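Local coordinates for protein hydrogenase maturation factor (Thermoanaerobacter tengcongensis, PDB 3VTH) that probably transfers the carbamoyl group of carbamoyl phosphate, at the expense of ATP, to the C-terminal cysteine of HypE during [NiFe]-hydrogenase maturation, at residues 455-460 against 469-474; 401-406 against 413-418; 563-568 against 655-660; 606-611 against 664-669; 211-216 against 319-324. One frame throughout, in Å; residues are numbered along the deposited sequence.

Along the chain the order is contact 5, contact 2, contact 1, and then contacts 3 and 4, whose segments alternate. Contacts 1 and 2, with centres 11 Å apart, both reach one mixed sheet of the HypF Kae1-like domain, where strands 402-404 and 456-460 are neighbours joined by a probable hydrogen bond from Ala458 N to Leu403 O at 2.8 Å. Contacts 3 and 4, 12 Å apart between centres, sit on two helices that follow each other in the chain, 649-662 (contact 3) and 666-692 (contact 4), and touch through Ile656 against Ile608 and Ile669. Contact 5 belongs to the Telomere recombination (YrdC-like) region, its centre 39 to 50 Å from the others. The five fall in three family regions of the enzyme.

Contact 1: residues 455-460 against 469-474; sequences EVVAHD and QYAKSL
Ala471 turns its methyl group toward strand 456-460 and sets it between two residues of that strand, with CB 3.6 Å from Val457 CG2 and 3.6 Å from His459 CB. Ala471 CA and Val457 CA, 6.3 Å apart, are the nearest CA pair across the two segments. Val457 CG2, anti to the backbone N, also meets Leu474 CD1 at 4.2 Å, which extends the apolar contact to Leu474.

His459 can be followed outward. CB touches the alanine methyl; CG, at a chi1 of 65° between the backbone N and the carbonyl carbon, and then CD2 stay near that same methyl. ND1 turns to its own strand and donates to Asp460 O at 2.8 Å, an acceptor close to the imidazole plane though the nitrogen stands well above the carbonyl plane. This bond would help hold the ring's rotation. Strand 456-460, helix 466-473 and strand 478-481 form a beta-alpha-beta unit, and the strand and helix axes run roughly antiparallel at 152°, 8.4 Å apart. At the far side of the ring NE2 meets Lys472 CD at 4.0 Å, and CE1 lies 3.9 Å from Lys472 NZ. The lysine chain, bent at three torsions, crosses the histidine at about a right angle; if the amine is charged, its nearness would probably disfavour a protonated imidazole. Next along the strand, Asp460 OD1 bonds to ND1 of the iron ligand His483.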
# COMPACT_ATOMS: atom_id res chain seq x y z
N GLU A 455 -23.80 7.28 0.07
CA GLU A 455 -25.23 6.97 0.06
C GLU A 455 -25.52 5.56 0.57
O GLU A 455 -26.60 5.28 1.08
CB GLU A 455 -25.81 7.21 -1.34
CG GLU A 455 -25.74 8.71 -1.72
CD GLU A 455 -26.49 9.07 -3.00
OE1 GLU A 455 -26.40 8.31 -3.99
OE2 GLU A 455 -27.16 10.14 -3.03
N VAL A 456 -24.52 4.67 0.46
CA VAL A 456 -24.64 3.30 0.91
C VAL A 456 -23.29 2.93 1.52
O VAL A 456 -22.24 3.39 1.05
CB VAL A 456 -25.00 2.33 -0.27
CG1 VAL A 456 -24.90 0.88 0.14
CG2 VAL A 456 -26.42 2.61 -0.82
N VAL A 457 -23.32 2.13 2.59
CA VAL A 457 -22.07 1.68 3.22
C VAL A 457 -21.94 0.16 3.07
O VAL A 457 -22.90 -0.58 3.31
CB VAL A 457 -21.99 2.09 4.72
CG1 VAL A 457 -23.14 1.47 5.53
CG2 VAL A 457 -20.65 1.66 5.34
N ALA A 458 -20.75 -0.29 2.65
CA ALA A 458 -20.45 -1.70 2.51
C ALA A 458 -19.47 -2.09 3.61
O ALA A 458 -18.55 -1.33 3.97
CB ALA A 458 -19.85 -1.99 1.13
N HIS A 459 -19.69 -3.28 4.16
CA HIS A 459 -18.89 -3.73 5.30
C HIS A 459 -18.76 -5.25 5.30
O HIS A 459 -19.51 -5.95 4.60
CB HIS A 459 -19.52 -3.24 6.62
CG HIS A 459 -20.87 -3.83 6.91
ND1 HIS A 459 -21.03 -5.07 7.51
CD2 HIS A 459 -22.11 -3.35 6.68
CE1 HIS A 459 -22.32 -5.31 7.64
NE2 HIS A 459 -23.00 -4.29 7.15
N ASP A 460 -17.81 -5.75 6.09
CA ASP A 460 -17.59 -7.17 6.24
C ASP A 460 -18.72 -7.81 7.04
O ASP A 460 -19.31 -7.18 7.93
CB ASP A 460 -16.26 -7.42 6.97
CG ASP A 460 -15.68 -8.80 6.67
OD1 ASP A 460 -14.80 -8.90 5.79
OD2 ASP A 460 -16.08 -9.79 7.32
N GLN A 469 -18.80 -2.14 13.12
CA GLN A 469 -19.49 -1.32 14.13
C GLN A 469 -19.65 0.12 13.66
O GLN A 469 -20.69 0.74 13.88
CB GLN A 469 -18.76 -1.41 15.49
CG GLN A 469 -18.79 -2.85 16.05
CD GLN A 469 -17.62 -3.22 16.98
OE1 GLN A 469 -16.94 -2.35 17.53
NE2 GLN A 469 -17.40 -4.52 17.17
N TYR A 470 -18.62 0.65 12.99
CA TYR A 470 -18.72 1.97 12.41
C TYR A 470 -19.80 2.01 11.32
O TYR A 470 -20.64 2.90 11.34
CB TYR A 470 -17.37 2.46 11.88
CG TYR A 470 -17.46 3.79 11.12
CD1 TYR A 470 -17.67 4.99 11.79
CD2 TYR A 470 -17.34 3.82 9.74
CE1 TYR A 470 -17.75 6.21 11.08
CE2 TYR A 470 -17.41 5.01 9.03
CZ TYR A 470 -17.60 6.19 9.69
OH TYR A 470 -17.68 7.33 8.94
N ALA A 471 -19.77 1.05 10.40
CA ALA A 471 -20.77 0.97 9.32
C ALA A 471 -22.20 0.95 9.86
O ALA A 471 -23.06 1.69 9.38
CB ALA A 471 -20.52 -0.24 8.43
N LYS A 472 -22.43 0.10 10.86
CA LYS A 472 -23.75 -0.04 11.47
C LYS A 472 -24.17 1.22 12.21
O LYS A 472 -25.35 1.48 12.34
CB LYS A 472 -23.80 -1.22 12.43
CG LYS A 472 -23.37 -2.56 11.84
CD LYS A 472 -24.32 -3.03 10.74
CE LYS A 472 -24.74 -4.49 10.96
NZ LYS A 472 -23.60 -5.39 11.28
N SER A 473 -23.19 1.99 12.69
CA SER A 473 -23.48 3.25 13.38
C SER A 473 -24.04 4.34 12.44
O SER A 473 -24.56 5.34 12.92
CB SER A 473 -22.22 3.79 14.08
OG SER A 473 -21.49 4.68 13.22
N LEU A 474 -23.90 4.16 11.13
CA LEU A 474 -24.31 5.22 10.19
C LEU A 474 -25.81 5.12 9.83
O LEU A 474 -26.42 4.07 9.97
CB LEU A 474 -23.44 5.23 8.93
CG LEU A 474 -21.90 5.31 9.08
CD1 LEU A 474 -21.20 5.03 7.75
CD2 LEU A 474 -21.48 6.68 9.63

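Contact 2: residues 401-406 against 413-418; sequences SILAVG and FCMTKG
Thr416 OG1 accepts the backbone N-H of Ile402 at 2.9 Å, with an N-H...O angle of 155°. Its chi1 of 56° sets the hydroxyl oxygen between the backbone N and the carbonyl carbon of Thr416, in reach of the facing strand, so a side chain takes the place a backbone acceptor would occupy. One residue earlier, Ser401 OG donates to Thr416 O at 2.7 Å, from a little outside the carbonyl plane, and also rests against Lys417 CG.

Main-chain bonds complete the antiparallel pairing. Thr416 N binds Ile402 O, and Ala404 with Cys414 forms a hydrogen-bonded pair in which Ala404 N to Cys414 O measures 2.7 Å. Leu403 and Met415 make the adjacent non-hydrogen-bonded pair. Leu403 CG is anti to its backbone N (chi1 167°) and Met415 is extended beyond CG; the two side chains lie side by side, pointing the same way, with Leu403 CD1 3.9 Å from Met415 CG. CD1 also comes within 4.2 Å of Phe413 CD1.

The resulting beta hairpin has two differently covered faces. Helix 433-449 covers Phe413 and Met415, Tyr446 meeting the phenylalanine edge-to-face, while helix 737-749 covers Ile402, Ala404 and Cys414. Strand 402-404 is flanked on its other side by strand 456-460.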
# COMPACT_ATOMS: atom_id res chain seq x y z
N SER A 401 -22.53 7.06 -4.70
CA SER A 401 -21.30 6.97 -3.88
C SER A 401 -21.44 5.95 -2.75
O SER A 401 -22.42 5.95 -1.98
CB SER A 401 -20.88 8.33 -3.32
OG SER A 401 -20.23 9.11 -4.32
N ILE A 402 -20.45 5.07 -2.66
CA ILE A 402 -20.43 4.03 -1.64
C ILE A 402 -19.21 4.24 -0.76
O ILE A 402 -18.14 4.56 -1.26
CB ILE A 402 -20.38 2.62 -2.30
CG1 ILE A 402 -21.76 2.28 -2.88
CG2 ILE A 402 -19.92 1.53 -1.28
CD1 ILE A 402 -21.78 1.08 -3.81
N LEU A 403 -19.38 4.10 0.55
CA LEU A 403 -18.24 3.98 1.44
C LEU A 403 -18.08 2.50 1.80
O LEU A 403 -19.00 1.89 2.33
CB LEU A 403 -18.45 4.83 2.70
CG LEU A 403 -17.49 4.59 3.87
CD1 LEU A 403 -16.04 5.02 3.52
CD2 LEU A 403 -18.00 5.35 5.09
N ALA A 404 -16.91 1.94 1.52
CA ALA A 404 -16.56 0.60 1.95
C ALA A 404 -15.57 0.73 3.10
O ALA A 404 -14.54 1.37 2.96
CB ALA A 404 -15.96 -0.19 0.79
N VAL A 405 -15.92 0.13 4.24
CA VAL A 405 -15.24 0.42 5.50
C VAL A 405 -13.98 -0.40 5.71
O VAL A 405 -13.19 -0.10 6.60
CB VAL A 405 -16.18 0.30 6.73
CG1 VAL A 405 -17.30 1.38 6.68
CG2 VAL A 405 -16.74 -1.11 6.88
N GLY A 406 -13.81 -1.44 4.89
CA GLY A 406 -12.61 -2.29 5.00
C GLY A 406 -12.75 -3.39 6.05
O GLY A 406 -13.87 -3.74 6.46
N PHE A 413 -10.12 2.06 3.90
CA PHE A 413 -11.49 2.25 3.47
C PHE A 413 -11.47 2.72 2.02
O PHE A 413 -10.42 3.10 1.52
CB PHE A 413 -12.22 3.26 4.39
CG PHE A 413 -11.59 4.63 4.42
CD1 PHE A 413 -11.87 5.57 3.44
CD2 PHE A 413 -10.72 4.98 5.46
CE1 PHE A 413 -11.29 6.86 3.47
CE2 PHE A 413 -10.14 6.26 5.51
CZ PHE A 413 -10.42 7.20 4.52
N CYS A 414 -12.61 2.63 1.33
CA CYS A 414 -12.68 3.04 -0.07
C CYS A 414 -13.98 3.80 -0.32
O CYS A 414 -15.02 3.38 0.18
CB CYS A 414 -12.56 1.81 -0.99
SG CYS A 414 -12.62 2.16 -2.76
N MET A 415 -13.91 4.92 -1.05
CA MET A 415 -15.09 5.72 -1.41
C MET A 415 -15.17 5.87 -2.91
O MET A 415 -14.19 6.25 -3.55
CB MET A 415 -14.99 7.15 -0.86
CG MET A 415 -14.87 7.26 0.61
SD MET A 415 -14.44 8.97 1.06
CE MET A 415 -14.35 8.66 2.82
N THR A 416 -16.34 5.63 -3.47
CA THR A 416 -16.50 5.74 -4.91
C THR A 416 -17.13 7.07 -5.30
O THR A 416 -17.94 7.63 -4.55
CB THR A 416 -17.38 4.61 -5.49
OG1 THR A 416 -18.64 4.61 -4.83
CG2 THR A 416 -16.69 3.27 -5.28
N LYS A 417 -16.71 7.58 -6.45
CA LYS A 417 -17.35 8.74 -7.07
C LYS A 417 -16.94 8.80 -8.52
O LYS A 417 -15.76 8.55 -8.86
CB LYS A 417 -16.95 10.05 -6.37
CG LYS A 417 -18.04 11.13 -6.55
CD LYS A 417 -17.74 12.33 -5.71
CE LYS A 417 -18.81 13.39 -5.87
NZ LYS A 417 -18.18 14.65 -5.45
N GLY A 418 -17.91 9.11 -9.39
CA GLY A 418 -17.66 9.15 -10.83
C GLY A 418 -17.13 7.79 -11.25
O GLY A 418 -17.70 6.75 -10.87

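Contact 3: residues 563-568 against 655-660; sequences ISFYKN and QIYEDY
Tyr657 OH accepts the backbone N-H of Asn568 at 3.0 Å, with an N-H...O angle of 154°, and the nitrogen lies near the plane of the tyrosine ring. Lys567 N is also close to the hydroxyl but at an angle too poor for a bond, whereas Asn568 CB packs against it at 3.4 Å. The bond takes up an amide in the first turn of helix 567-572, where N-H groups lack acceptors within the helix.

CB of Tyr657 points toward the other segment, and CG stands anti to the backbone N (chi1 176°). The ring passes alongside Tyr566 and Phe565, their side chains running in the opposite direction to its own. Tyr566 presents its edge to the face of Tyr657, with centroids 5.1 Å apart and planes at 60°; its CD1 comes within 3.6 Å of Tyr657 CG. Over the ring, Tyr566 CA makes a CH-pi contact 3.9 Å from the Tyr657 centroid. Phe565 adds CE2 at 3.8 Å from Tyr657 CD2, while its CZ meets Glu658 CG, which lies at the edge of the phenylalanine ring. Phe565 CD2 also sits over the centre of the Tyr566 ring, and Tyr566 OH is bound by Glu650 of helix 649-662.

The whole is an aromatic cluster with a T-shaped pair, joining the N-terminus of one helix to the flank of another within the second Kae1-like subdomain.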
# COMPACT_ATOMS: atom_id res chain seq x y z
N ILE A 563 -3.69 -37.62 17.78
CA ILE A 563 -2.63 -37.19 18.71
C ILE A 563 -1.44 -38.17 18.86
O ILE A 563 -0.28 -37.74 18.79
CB ILE A 563 -3.25 -36.87 20.12
CG1 ILE A 563 -3.96 -35.50 20.09
CG2 ILE A 563 -2.22 -37.00 21.27
CD1 ILE A 563 -3.05 -34.27 19.95
N SER A 564 -1.73 -39.45 19.06
CA SER A 564 -0.68 -40.44 19.30
C SER A 564 0.34 -40.55 18.15
O SER A 564 1.46 -41.01 18.35
CB SER A 564 -1.28 -41.82 19.62
OG SER A 564 -2.08 -42.30 18.56
N PHE A 565 -0.06 -40.10 16.96
CA PHE A 565 0.80 -40.14 15.79
C PHE A 565 1.98 -39.15 15.89
O PHE A 565 3.04 -39.39 15.33
CB PHE A 565 -0.02 -39.82 14.53
CG PHE A 565 0.71 -40.07 13.24
CD1 PHE A 565 0.53 -41.27 12.55
CD2 PHE A 565 1.58 -39.11 12.71
CE1 PHE A 565 1.22 -41.52 11.36
CE2 PHE A 565 2.28 -39.35 11.52
CZ PHE A 565 2.09 -40.56 10.84
N TYR A 566 1.77 -38.04 16.61
CA TYR A 566 2.74 -36.95 16.66
C TYR A 566 3.47 -36.88 18.02
O TYR A 566 3.63 -35.81 18.61
CB TYR A 566 2.04 -35.62 16.35
CG TYR A 566 1.30 -35.60 15.01
CD1 TYR A 566 1.93 -35.11 13.86
CD2 TYR A 566 -0.01 -36.07 14.90
CE1 TYR A 566 1.28 -35.09 12.63
CE2 TYR A 566 -0.68 -36.05 13.67
CZ TYR A 566 -0.03 -35.56 12.55
OH TYR A 566 -0.67 -35.54 11.34
N LYS A 567 3.91 -38.04 18.49
CA LYS A 567 4.49 -38.19 19.84
C LYS A 567 5.54 -37.14 20.22
O LYS A 567 5.40 -36.49 21.25
CB LYS A 567 5.05 -39.61 20.02
CG LYS A 567 5.83 -39.86 21.32
CD LYS A 567 6.34 -41.31 21.37
CE LYS A 567 7.13 -41.62 22.65
NZ LYS A 567 8.52 -41.07 22.62
N ASN A 568 6.58 -37.00 19.40
CA ASN A 568 7.71 -36.11 19.69
C ASN A 568 7.27 -34.66 19.84
O ASN A 568 7.74 -33.96 20.75
CB ASN A 568 8.77 -36.21 18.58
CG ASN A 568 10.11 -35.63 18.99
OD1 ASN A 568 10.81 -36.18 19.84
ND2 ASN A 568 10.50 -34.52 18.38
N GLN A 655 2.41 -36.78 6.72
CA GLN A 655 3.59 -37.00 5.86
C GLN A 655 4.72 -36.01 6.21
O GLN A 655 5.89 -36.37 6.18
CB GLN A 655 3.22 -36.88 4.38
CG GLN A 655 2.20 -37.94 3.87
CD GLN A 655 1.48 -37.46 2.63
OE1 GLN A 655 0.33 -37.00 2.69
NE2 GLN A 655 2.17 -37.50 1.51
N ILE A 656 4.35 -34.77 6.52
CA ILE A 656 5.31 -33.75 6.96
C ILE A 656 6.04 -34.17 8.23
O ILE A 656 7.28 -34.09 8.29
CB ILE A 656 4.63 -32.40 7.17
CG1 ILE A 656 4.32 -31.75 5.82
CG2 ILE A 656 5.52 -31.46 8.02
CD1 ILE A 656 3.35 -30.57 5.90
N TYR A 657 5.28 -34.61 9.23
CA TYR A 657 5.85 -35.11 10.48
C TYR A 657 6.71 -36.36 10.27
O TYR A 657 7.73 -36.55 10.93
CB TYR A 657 4.76 -35.35 11.53
CG TYR A 657 5.24 -35.95 12.84
CD1 TYR A 657 5.76 -35.15 13.87
CD2 TYR A 657 5.16 -37.32 13.06
CE1 TYR A 657 6.19 -35.72 15.09
CE2 TYR A 657 5.59 -37.90 14.25
CZ TYR A 657 6.11 -37.10 15.27
OH TYR A 657 6.54 -37.73 16.44
N GLU A 658 6.28 -37.23 9.35
CA GLU A 658 7.07 -38.40 9.00
C GLU A 658 8.42 -38.00 8.42
O GLU A 658 9.45 -38.57 8.79
CB GLU A 658 6.33 -39.29 8.00
CG GLU A 658 5.26 -40.18 8.59
CD GLU A 658 4.81 -41.24 7.60
OE1 GLU A 658 4.24 -40.87 6.55
OE2 GLU A 658 5.04 -42.43 7.88
N ASP A 659 8.40 -37.02 7.52
CA ASP A 659 9.64 -36.50 6.95
C ASP A 659 10.53 -35.92 8.04
O ASP A 659 11.75 -36.12 8.02
CB ASP A 659 9.37 -35.46 5.86
CG ASP A 659 9.03 -36.09 4.51
OD1 ASP A 659 9.02 -37.33 4.39
OD2 ASP A 659 8.77 -35.35 3.55
N TYR A 660 9.92 -35.24 8.99
CA TYR A 660 10.63 -34.56 10.06
C TYR A 660 11.32 -35.57 10.98
O TYR A 660 12.51 -35.42 11.29
CB TYR A 660 9.69 -33.66 10.85
CG TYR A 660 10.34 -32.88 11.97
CD1 TYR A 660 11.35 -31.96 11.70
CD2 TYR A 660 9.94 -33.05 13.29
CE1 TYR A 660 11.96 -31.24 12.72
CE2 TYR A 660 10.55 -32.33 14.33
CZ TYR A 660 11.55 -31.43 14.03
OH TYR A 660 12.17 -30.70 15.03

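Contact 4: residues 606-611 against 664-669; sequences ALIGVR and FEKSYI
Ile608 and Ile669 supply the apolar part of the contact, their side chains sliding past each other in opposite directions. Ile608 CD1 lies 4.0 Å from Ile669 CG2, and Ile608 CG2 approaches the same methyl at 4.1 Å. A second apolar patch comes from Lys666: its CD packs 3.8 Å from Val610 CG2, and its CG lies near Ile608 CD1.

The polar contacts are weak or water-mediated. Beyond CD the lysine chain bends (chi3 -110°, chi4 -76°), and Lys666 NZ makes a weak hydrogen bond of 3.3 Å to Ile608 O. A water donates to Gly609 O at 2.9 Å and accepts a weak, longer bond from Lys666 NZ. The amine thus lies near two successive carbonyls, one reached weakly and the other through the water, and their partial negative charge would suit a protonated lysine.

Around these residues, helix 649-662 places Ile656 against both Ile608 and Ile669, and helix 619-626 brings Leu624 onto Ile608. The turn that presents the carbonyls is a Schellman motif ending helix 597-607: Gly609, at a phi of 70°, is its C-prime residue, with Val610 N bonded to Ala605 O and Gly609 N to Ala606 O.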
# COMPACT_ATOMS: atom_id res chain seq x y z
N ALA A 606 5.05 -25.02 13.38
CA ALA A 606 5.12 -25.55 14.75
C ALA A 606 5.57 -27.01 14.78
O ALA A 606 6.40 -27.40 15.59
CB ALA A 606 3.76 -25.40 15.45
N LEU A 607 5.01 -27.81 13.87
CA LEU A 607 5.27 -29.24 13.82
C LEU A 607 6.70 -29.54 13.46
O LEU A 607 7.27 -30.50 13.98
CB LEU A 607 4.33 -29.94 12.83
CG LEU A 607 2.95 -30.25 13.41
CD1 LEU A 607 1.98 -30.67 12.31
CD2 LEU A 607 3.05 -31.35 14.49
N ILE A 608 7.29 -28.76 12.56
CA ILE A 608 8.69 -29.00 12.20
C ILE A 608 9.67 -28.12 13.00
O ILE A 608 10.85 -28.03 12.66
CB ILE A 608 8.94 -28.99 10.68
CG1 ILE A 608 8.79 -27.58 10.09
CG2 ILE A 608 7.97 -29.98 9.99
CD1 ILE A 608 9.23 -27.49 8.63
N GLY A 609 9.16 -27.50 14.05
CA GLY A 609 10.01 -26.78 14.99
C GLY A 609 10.63 -25.50 14.47
O GLY A 609 11.70 -25.10 14.93
N VAL A 610 9.96 -24.83 13.54
CA VAL A 610 10.39 -23.52 13.09
C VAL A 610 10.24 -22.51 14.21
O VAL A 610 11.12 -21.79 14.50
CB VAL A 610 9.62 -23.08 11.86
CG1 VAL A 610 9.86 -21.64 11.51
CG2 VAL A 610 9.96 -23.93 10.72
N ARG A 611 9.09 -22.50 14.83
CA ARG A 611 8.72 -21.66 15.97
C ARG A 611 7.57 -22.34 16.72
O ARG A 611 6.80 -23.07 16.11
CB ARG A 611 8.26 -20.27 15.49
CG ARG A 611 9.39 -19.25 15.45
CD ARG A 611 8.90 -17.85 15.08
NE ARG A 611 9.98 -16.88 15.29
CZ ARG A 611 10.07 -16.07 16.33
NH1 ARG A 611 9.14 -16.08 17.28
NH2 ARG A 611 11.10 -15.23 16.43
N PHE A 664 14.69 -35.25 7.69
CA PHE A 664 14.74 -34.36 6.51
C PHE A 664 14.89 -32.91 6.95
O PHE A 664 14.35 -32.51 7.98
CB PHE A 664 13.48 -34.50 5.63
CG PHE A 664 13.41 -35.78 4.83
CD1 PHE A 664 14.31 -36.83 5.03
CD2 PHE A 664 12.38 -35.95 3.90
CE1 PHE A 664 14.21 -38.00 4.29
CE2 PHE A 664 12.26 -37.13 3.17
CZ PHE A 664 13.18 -38.16 3.37
N GLU A 665 15.64 -32.14 6.16
CA GLU A 665 15.89 -30.72 6.38
C GLU A 665 14.57 -29.97 6.35
O GLU A 665 13.70 -30.29 5.53
CB GLU A 665 16.83 -30.16 5.30
CG GLU A 665 18.18 -30.91 5.13
CD GLU A 665 18.12 -32.10 4.15
OE1 GLU A 665 19.18 -32.44 3.57
OE2 GLU A 665 17.03 -32.71 3.95
N LYS A 666 14.43 -28.98 7.22
CA LYS A 666 13.27 -28.09 7.25
C LYS A 666 13.01 -27.40 5.91
O LYS A 666 11.86 -27.22 5.51
CB LYS A 666 13.42 -27.04 8.36
CG LYS A 666 13.23 -27.57 9.78
CD LYS A 666 12.84 -26.43 10.73
CE LYS A 666 13.94 -26.09 11.71
NZ LYS A 666 14.00 -27.12 12.79
N SER A 667 14.10 -27.01 5.25
CA SER A 667 14.06 -26.36 3.93
C SER A 667 13.37 -27.23 2.89
O SER A 667 12.56 -26.75 2.10
CB SER A 667 15.48 -26.01 3.46
OG SER A 667 16.25 -27.20 3.31
N TYR A 668 13.72 -28.51 2.89
CA TYR A 668 13.15 -29.50 1.98
C TYR A 668 11.68 -29.78 2.29
O TYR A 668 10.86 -29.83 1.39
CB TYR A 668 13.99 -30.78 2.05
CG TYR A 668 13.55 -31.90 1.14
CD1 TYR A 668 13.70 -31.81 -0.24
CD2 TYR A 668 13.00 -33.06 1.67
CE1 TYR A 668 13.32 -32.84 -1.08
CE2 TYR A 668 12.62 -34.11 0.84
CZ TYR A 668 12.78 -33.99 -0.54
OH TYR A 668 12.39 -35.04 -1.36
N ILE A 669 11.35 -29.94 3.56
CA ILE A 669 9.96 -30.15 3.98
C ILE A 669 9.08 -28.94 3.60
O ILE A 669 7.95 -29.09 3.14
CB ILE A 669 9.88 -30.40 5.50
CG1 ILE A 669 10.55 -31.74 5.84
CG2 ILE A 669 8.43 -30.37 5.98
CD1 ILE A 669 10.70 -31.99 7.33
O HOH W 1 13.73 -26.80 16.16

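Contact 5: residues 211-216 against 319-324; sequences ALKEGK and EEIDFP
Lys213 NZ donates to Glu320 O at 3.1 Å, approaching nearly in line with the carbonyl bond, as the C=O...N angle of 164° indicates. The aliphatic part of the same side chain lies against Phe323, with CG 3.7 Å from Phe323 CE2 and in the plane of the ring at its edge. Leu212 completes this first shell: its CB is 4.0 Å from Phe323 CZ, and its CD1 makes a looser contact with Ile321 CG2.

Lys213 leaves the helix with CG anti to the carbonyl carbon and remains extended up to a bend at chi3 (-149°), which carries CE toward the Glu320 carbonyl. Behind the phenylalanine, Ile321 CB stands 3.8 Å above one face of the Phe323 ring, offset toward the rim. The carboxylates of Glu320 and Asp322 could lend the lysine a little long-range electrostatic support, though neither touches it.

Beyond Lys213 a Schellman motif at Gly215 closes helix 204-213 and leads to strand 218-221, whose Val218 backs Leu212. The segment 319-324 follows from helix 312-320 and leads into strand 325-329, in the same mixed sheet as strand 218-221.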
# COMPACT_ATOMS: atom_id res chain seq x y z
N ALA A 211 24.64 12.10 15.96
CA ALA A 211 23.82 11.25 16.83
C ALA A 211 23.74 9.80 16.31
O ALA A 211 23.96 8.84 17.06
CB ALA A 211 22.44 11.84 17.02
N LEU A 212 23.46 9.65 15.01
CA LEU A 212 23.43 8.34 14.37
C LEU A 212 24.77 7.59 14.47
O LEU A 212 24.79 6.39 14.71
CB LEU A 212 23.00 8.45 12.91
CG LEU A 212 21.56 8.88 12.60
CD1 LEU A 212 21.45 9.18 11.10
CD2 LEU A 212 20.52 7.80 13.03
N LYS A 213 25.88 8.29 14.27
CA LYS A 213 27.20 7.67 14.38
C LYS A 213 27.51 7.24 15.81
O LYS A 213 28.24 6.27 16.04
CB LYS A 213 28.29 8.62 13.89
CG LYS A 213 28.28 8.81 12.39
CD LYS A 213 29.41 9.74 11.97
CE LYS A 213 29.00 10.52 10.73
NZ LYS A 213 30.15 11.30 10.22
N GLU A 214 26.95 7.96 16.77
CA GLU A 214 27.13 7.62 18.18
C GLU A 214 26.23 6.46 18.61
O GLU A 214 26.30 6.01 19.76
CB GLU A 214 26.89 8.85 19.06
CG GLU A 214 28.04 9.86 19.03
CD GLU A 214 27.66 11.21 19.64
OE1 GLU A 214 28.56 12.08 19.79
OE2 GLU A 214 26.47 11.42 19.95
N GLY A 215 25.39 5.99 17.69
CA GLY A 215 24.53 4.84 17.94
C GLY A 215 23.20 5.21 18.58
O GLY A 215 22.57 4.38 19.23
N LYS A 216 22.77 6.45 18.37
CA LYS A 216 21.54 6.95 18.95
C LYS A 216 20.33 6.85 18.00
O LYS A 216 20.50 6.58 16.80
CB LYS A 216 21.73 8.40 19.43
CG LYS A 216 22.67 8.53 20.64
CD LYS A 216 22.88 9.98 21.04
CE LYS A 216 24.09 10.14 21.94
NZ LYS A 216 23.92 9.41 23.22
N GLU A 319 25.29 12.31 2.48
CA GLU A 319 26.66 12.81 2.34
C GLU A 319 27.42 12.87 3.69
O GLU A 319 28.66 12.97 3.70
CB GLU A 319 26.74 14.15 1.56
CG GLU A 319 25.44 14.93 1.45
CD GLU A 319 25.45 16.05 0.40
OE1 GLU A 319 24.49 16.12 -0.40
OE2 GLU A 319 26.39 16.86 0.39
N GLU A 320 26.70 12.79 4.81
CA GLU A 320 27.34 12.88 6.14
C GLU A 320 27.63 11.53 6.79
O GLU A 320 28.54 11.43 7.61
CB GLU A 320 26.54 13.77 7.10
CG GLU A 320 26.33 15.22 6.66
CD GLU A 320 27.63 15.96 6.34
OE1 GLU A 320 28.63 15.81 7.08
OE2 GLU A 320 27.64 16.72 5.34
N ILE A 321 26.87 10.49 6.43
CA ILE A 321 27.04 9.15 7.00
C ILE A 321 27.57 8.15 5.95
O ILE A 321 27.39 8.35 4.75
CB ILE A 321 25.72 8.64 7.63
CG1 ILE A 321 24.60 8.55 6.58
CG2 ILE A 321 25.28 9.55 8.79
CD1 ILE A 321 23.30 7.92 7.09
N ASP A 322 28.22 7.07 6.40
CA ASP A 322 28.63 5.99 5.49
C ASP A 322 28.00 4.62 5.84
O ASP A 322 28.68 3.58 5.83
CB ASP A 322 30.16 5.87 5.40
CG ASP A 322 30.81 5.57 6.74
OD1 ASP A 322 30.08 5.26 7.72
OD2 ASP A 322 32.05 5.64 6.84
N PHE A 323 26.72 4.63 6.16
CA PHE A 323 26.01 3.41 6.55
C PHE A 323 24.54 3.57 6.22
O PHE A 323 24.02 4.69 6.28
CB PHE A 323 26.22 3.06 8.05
CG PHE A 323 26.04 4.23 9.01
CD1 PHE A 323 24.76 4.71 9.33
CD2 PHE A 323 27.15 4.85 9.57
CE1 PHE A 323 24.60 5.79 10.21
CE2 PHE A 323 27.01 5.92 10.45
CZ PHE A 323 25.73 6.40 10.77
N PRO A 324 23.86 2.46 5.87
CA PRO A 324 22.42 2.54 5.67
C PRO A 324 21.72 2.70 7.02
O PRO A 324 22.31 2.41 8.07
CB PRO A 324 22.06 1.18 5.06
CG PRO A 324 23.35 0.38 4.95
CD PRO A 324 24.39 1.09 5.74